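Local structure of acyl-[acyl-carrier-protein]--UDP-N-acetylglucosamine O-acyltransferase (Helicobacter pylori, 1J2Z) at residues A[159-173]-A[176-188]. The protein catalyses the first step of lipid A biosynthesis, transferring a (3R)-hydroxyacyl chain from acyl carrier protein to UDP-N-acetylglucosamine. Sequence-based numbering, arbitrary orientation.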
loop_
_atom_site.group_PDB
_atom_site.type_symbol
_atom_site.label_atom_id
_atom_site.label_comp_id
_atom_site.label_asym_id
_atom_site.label_seq_id
_atom_site.Cartn_x
_atom_site.Cartn_y
_atom_site.Cartn_z
ATOM N N VAL A 159 -14.908 8.829 10.784
ATOM C CA VAL A 159 -13.988 9.686 11.518
ATOM C C VAL A 159 -14.023 11.090 10.926
ATOM O O VAL A 159 -14.194 11.260 9.717
ATOM C CB VAL A 159 -12.541 9.154 11.462
ATOM C CG1 VAL A 159 -11.558 10.246 11.891
ATOM C CG2 VAL A 159 -12.403 7.948 12.380
ATOM N N ARG A 160 -13.875 12.098 11.779
ATOM C CA ARG A 160 -13.872 13.477 11.310
ATOM C C ARG A 160 -12.599 14.172 11.765
ATOM O O ARG A 160 -12.252 14.130 12.942
ATOM C CB ARG A 160 -15.085 14.237 11.849
ATOM C CG ARG A 160 -16.443 13.672 11.434
ATOM C CD ARG A 160 -17.559 14.511 12.046
ATOM N NE ARG A 160 -17.317 14.716 13.470
ATOM C CZ ARG A 160 -17.607 15.834 14.127
ATOM N NH1 ARG A 160 -18.157 16.859 13.489
ATOM N NH2 ARG A 160 -17.329 15.931 15.419
ATOM N N ILE A 161 -11.895 14.794 10.828
ATOM C CA ILE A 161 -10.669 15.515 11.149
ATOM C C ILE A 161 -10.940 16.980 10.837
ATOM O O ILE A 161 -11.242 17.335 9.694
ATOM C CB ILE A 161 -9.486 15.011 10.302
ATOM C CG1 ILE A 161 -9.277 13.518 10.558
ATOM C CG2 ILE A 161 -8.220 15.790 10.648
ATOM C CD1 ILE A 161 -8.340 12.859 9.563
ATOM N N ALA A 162 -10.840 17.826 11.857
ATOM C CA ALA A 162 -11.106 19.248 11.687
ATOM C C ALA A 162 -9.977 19.985 10.987
ATOM O O ALA A 162 -8.930 19.411 10.682
ATOM C CB ALA A 162 -11.394 19.889 13.049
ATOM N N LYS A 163 -10.212 21.267 10.738
ATOM C CA LYS A 163 -9.260 22.143 10.068
ATOM C C LYS A 163 -7.883 22.215 10.723
ATOM O O LYS A 163 -7.754 22.131 11.940
ATOM C CB LYS A 163 -9.849 23.555 9.990
ATOM C CG LYS A 163 -8.908 24.617 9.438
ATOM C CD LYS A 163 -9.542 26.003 9.575
ATOM C CE LYS A 163 -8.699 27.080 8.912
ATOM N NZ LYS A 163 -9.312 28.431 9.087
ATOM N N GLY A 164 -6.862 22.366 9.887
ATOM C CA GLY A 164 -5.494 22.502 10.354
ATOM C C GLY A 164 -4.837 21.370 11.114
ATOM O O GLY A 164 -3.873 21.607 11.841
ATOM N N CYS A 165 -5.323 20.145 10.950
ATOM C CA CYS A 165 -4.732 19.015 11.655
ATOM C C CYS A 165 -3.614 18.328 10.893
ATOM O O CYS A 165 -3.542 18.380 9.663
ATOM C CB CYS A 165 -5.798 17.976 11.998
ATOM S SG CYS A 165 -6.924 18.474 13.307
ATOM N N MET A 166 -2.731 17.682 11.642
ATOM C CA MET A 166 -1.631 16.945 11.045
ATOM C C MET A 166 -1.658 15.534 11.604
ATOM O O MET A 166 -1.681 15.346 12.818
ATOM C CB MET A 166 -0.289 17.601 11.373
ATOM C CG MET A 166 0.898 16.926 10.697
ATOM S SD MET A 166 2.446 17.810 10.968
ATOM C CE MET A 166 2.305 19.117 9.733
ATOM N N ILE A 167 -1.666 14.545 10.720
ATOM C CA ILE A 167 -1.680 13.153 11.143
ATOM C C ILE A 167 -0.405 12.477 10.656
ATOM O O ILE A 167 -0.140 12.428 9.454
ATOM C CB ILE A 167 -2.893 12.410 10.562
ATOM C CG1 ILE A 167 -4.163 13.203 10.846
ATOM C CG2 ILE A 167 -3.005 11.020 11.182
ATOM C CD1 ILE A 167 -5.395 12.549 10.315
ATOM N N ALA A 168 0.382 11.964 11.595
ATOM C CA ALA A 168 1.637 11.294 11.264
ATOM C C ALA A 168 1.415 10.049 10.411
ATOM O O ALA A 168 0.353 9.436 10.456
ATOM C CB ALA A 168 2.379 10.920 12.544
ATOM N N GLY A 169 2.429 9.676 9.639
ATOM C CA GLY A 169 2.317 8.502 8.797
ATOM C C GLY A 169 2.163 7.221 9.597
ATOM O O GLY A 169 2.454 7.186 10.791
ATOM N N LYS A 170 1.699 6.167 8.931
ATOM C CA LYS A 170 1.497 4.863 9.559
ATOM C C LYS A 170 0.572 4.863 10.774
ATOM O O LYS A 170 0.682 3.999 11.640
ATOM C CB LYS A 170 2.844 4.242 9.943
ATOM C CG LYS A 170 3.543 3.538 8.791
ATOM C CD LYS A 170 4.810 2.848 9.257
ATOM C CE LYS A 170 5.327 1.879 8.206
ATOM N NZ LYS A 170 4.391 0.734 8.006
ATOM N N SER A 171 -0.344 5.820 10.842
ATOM C CA SER A 171 -1.270 5.865 11.965
ATOM C C SER A 171 -2.564 5.156 11.590
ATOM O O SER A 171 -2.840 4.912 10.413
ATOM C CB SER A 171 -1.597 7.312 12.340
ATOM O OG SER A 171 -0.431 8.044 12.658
ATOM N N ALA A 172 -3.350 4.821 12.607
ATOM C CA ALA A 172 -4.644 4.182 12.424
ATOM C C ALA A 172 -5.558 5.023 13.307
ATOM O O ALA A 172 -5.511 4.918 14.532
ATOM C CB ALA A 172 -4.603 2.734 12.911
ATOM N N LEU A 173 -6.371 5.872 12.686
ATOM C CA LEU A 173 -7.256 6.764 13.433
ATOM C C LEU A 173 -8.701 6.281 13.486
ATOM O O LEU A 173 -9.339 6.069 12.450
ATOM C CB LEU A 173 -7.194 8.172 12.828
ATOM C CG LEU A 173 -7.919 9.314 13.544
ATOM C CD1 LEU A 173 -7.349 9.504 14.958
ATOM C CD2 LEU A 173 -7.748 10.597 12.730
ATOM N N ASP A 176 -12.401 11.180 16.240
ATOM C CA ASP A 176 -12.363 12.534 15.699
ATOM C C ASP A 176 -11.203 13.348 16.252
ATOM O O ASP A 176 -10.756 13.132 17.383
ATOM C CB ASP A 176 -13.667 13.269 16.013
ATOM C CG ASP A 176 -14.865 12.655 15.322
ATOM O OD1 ASP A 176 -14.692 11.698 14.534
ATOM O OD2 ASP A 176 -15.988 13.142 15.567
ATOM N N VAL A 177 -10.729 14.297 15.456
ATOM C CA VAL A 177 -9.627 15.152 15.865
ATOM C C VAL A 177 -10.032 16.618 15.756
ATOM O O VAL A 177 -10.342 17.105 14.671
ATOM C CB VAL A 177 -8.385 14.916 14.989
ATOM C CG1 VAL A 177 -7.232 15.770 15.490
ATOM C CG2 VAL A 177 -8.012 13.436 15.000
ATOM N N PRO A 178 -10.025 17.344 16.887
ATOM C CA PRO A 178 -10.395 18.760 16.924
ATOM C C PRO A 178 -9.411 19.618 16.137
ATOM O O PRO A 178 -8.279 19.206 15.879
ATOM C CB PRO A 178 -10.389 19.072 18.415
ATOM C CG PRO A 178 -9.266 18.210 18.914
ATOM C CD PRO A 178 -9.546 16.896 18.208
ATOM N N PRO A 179 -9.826 20.832 15.755
ATOM C CA PRO A 179 -8.956 21.727 14.987
ATOM C C PRO A 179 -7.549 22.009 15.515
ATOM O O PRO A 179 -7.316 22.101 16.721
ATOM C CB PRO A 179 -9.798 23.001 14.838
ATOM C CG PRO A 179 -10.794 22.916 15.939
ATOM C CD PRO A 179 -11.136 21.457 16.005
ATOM N N TYR A 180 -6.616 22.118 14.573
ATOM C CA TYR A 180 -5.217 22.421 14.850
ATOM C C TYR A 180 -4.424 21.422 15.695
ATOM O O TYR A 180 -3.404 21.780 16.284
ATOM C CB TYR A 180 -5.127 23.818 15.472
ATOM C CG TYR A 180 -5.757 24.886 14.603
ATOM C CD1 TYR A 180 -6.974 25.475 14.949
ATOM C CD2 TYR A 180 -5.148 25.286 13.412
ATOM C CE1 TYR A 180 -7.567 26.436 14.125
ATOM C CE2 TYR A 180 -5.728 26.240 12.588
ATOM C CZ TYR A 180 -6.935 26.810 12.947
ATOM O OH TYR A 180 -7.503 27.750 12.117
ATOM N N CYS A 181 -4.875 20.171 15.746
ATOM C CA CYS A 181 -4.175 19.153 16.523
ATOM C C CYS A 181 -3.315 18.235 15.666
ATOM O O CYS A 181 -3.599 18.018 14.493
ATOM C CB CYS A 181 -5.171 18.289 17.296
ATOM S SG CYS A 181 -6.080 19.175 18.551
ATOM N N THR A 182 -2.253 17.706 16.264
ATOM C CA THR A 182 -1.372 16.776 15.573
ATOM C C THR A 182 -1.661 15.411 16.183
ATOM O O THR A 182 -1.791 15.285 17.400
ATOM C CB THR A 182 0.109 17.123 15.788
ATOM O OG1 THR A 182 0.409 17.101 17.188
ATOM C CG2 THR A 182 0.414 18.492 15.227
ATOM N N VAL A 183 -1.773 14.397 15.336
ATOM C CA VAL A 183 -2.076 13.044 15.787
ATOM C C VAL A 183 -1.021 12.049 15.314
ATOM O O VAL A 183 -0.350 12.272 14.306
ATOM C CB VAL A 183 -3.457 12.601 15.263
ATOM C CG1 VAL A 183 -3.765 11.179 15.708
ATOM C CG2 VAL A 183 -4.523 13.554 15.772
ATOM N N GLU A 184 -0.891 10.945 16.046
ATOM C CA GLU A 184 0.085 9.915 15.711
ATOM C C GLU A 184 -0.161 8.638 16.515
ATOM O O GLU A 184 -0.765 8.680 17.587
ATOM C CB GLU A 184 1.489 10.446 15.998
ATOM C CG GLU A 184 2.616 9.467 15.745
ATOM C CD GLU A 184 3.981 10.095 15.969
ATOM O OE1 GLU A 184 4.260 10.530 17.107
ATOM O OE2 GLU A 184 4.770 10.156 15.001
ATOM N N GLY A 185 0.301 7.506 15.990
ATOM C CA GLY A 185 0.141 6.244 16.692
ATOM C C GLY A 185 -0.785 5.256 16.017
ATOM O O GLY A 185 -1.670 5.650 15.256
ATOM N N ASN A 186 -0.586 3.967 16.286
ATOM C CA ASN A 186 -1.444 2.956 15.685
ATOM C C ASN A 186 -2.844 3.388 16.075
ATOM O O ASN A 186 -3.575 3.925 15.249
ATOM C CB ASN A 186 -1.134 1.564 16.233
ATOM C CG ASN A 186 -1.463 0.467 15.236
ATOM O OD1 ASN A 186 -2.613 0.306 14.827
ATOM N ND2 ASN A 186 -0.447 -0.288 14.832
ATOM N N ARG A 187 -3.225 3.171 17.329
ATOM C CA ARG A 187 -4.532 3.632 17.769
ATOM C C ARG A 187 -4.239 5.099 18.079
ATOM O O ARG A 187 -4.024 5.484 19.229
ATOM C CB ARG A 187 -4.987 2.880 19.020
ATOM C CG ARG A 187 -6.500 2.752 19.112
ATOM C CD ARG A 187 -6.958 1.810 20.221
ATOM N NE ARG A 187 -7.055 2.466 21.524
ATOM C CZ ARG A 187 -6.026 2.712 22.327
ATOM N NH1 ARG A 187 -4.798 2.356 21.972
ATOM N NH2 ARG A 187 -6.228 3.319 23.488
ATOM N N ALA A 188 -4.197 5.895 17.015
ATOM C CA ALA A 188 -3.890 7.322 17.061
ATOM C C ALA A 188 -4.484 8.143 18.204
ATOM O O ALA A 188 -5.630 7.939 18.605
ATOM C CB ALA A 188 -4.264 7.959 15.726
#
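Leu173 pushes its branched end between Val177, Val183 and Ala188, inside the left-handed beta-helix of this hexapeptide-repeat enzyme, where residues 176-188 form a last, irregular coil stacked on residues 159-173. Strands 166-167 and 181-184 pair in parallel, setting Ile167 beside Val183, and a single bridge sets Ile161 beside Val177; these side chains fill the prism core. With CG anti to its backbone N (chi1 -173°), Leu173 sends CD2 to Val177 CG2 at 3.6 Å, while CD1 reaches Val183 CG1 and, at 3.5 Å, Ala188 CB. Backbone hydrogen bonds join the two coils, among them Val183 N to Met166 O and Ala168 N to Val183 O.

At one corner, matching type II turns lie on each other, Ala162-Cys165 against Pro178-Cys181. Ala162 CB is a small knob pushed tightly against the Pro179 ring, 3.4 Å from CD. Gly164 gives the next hollow: Tyr180 CD2 lies 4.1 Å from Gly164 CA, on the side to which a CB would point, and glycine's lack of one lets the ring in. Tyr180 runs alongside the extended Lys163 chain and meets it at the hydroxyl, OH 3.5 Å from Lys163 CE. Helix 239-250 covers this corner through Phe247 and Ile244, joining the beta-helix to the C-terminal helices.

Where the second coil begins, Asp176 turns its carboxylate to Arg160; Arg160 N meets OD1 from above the carboxylate plane. OD2 is also held by Ser251 and forms a salt bridge with the Arg160 guanidinium, which packs on Phe247 and donates from NH2 to its carbonyl. The carboxylate is turned 60° from the guanidinium, yet Asp176 OD2 lies almost in the guanidinium plane, 2.9 Å from Arg160 NE and 3.1 Å from Arg160 NH2.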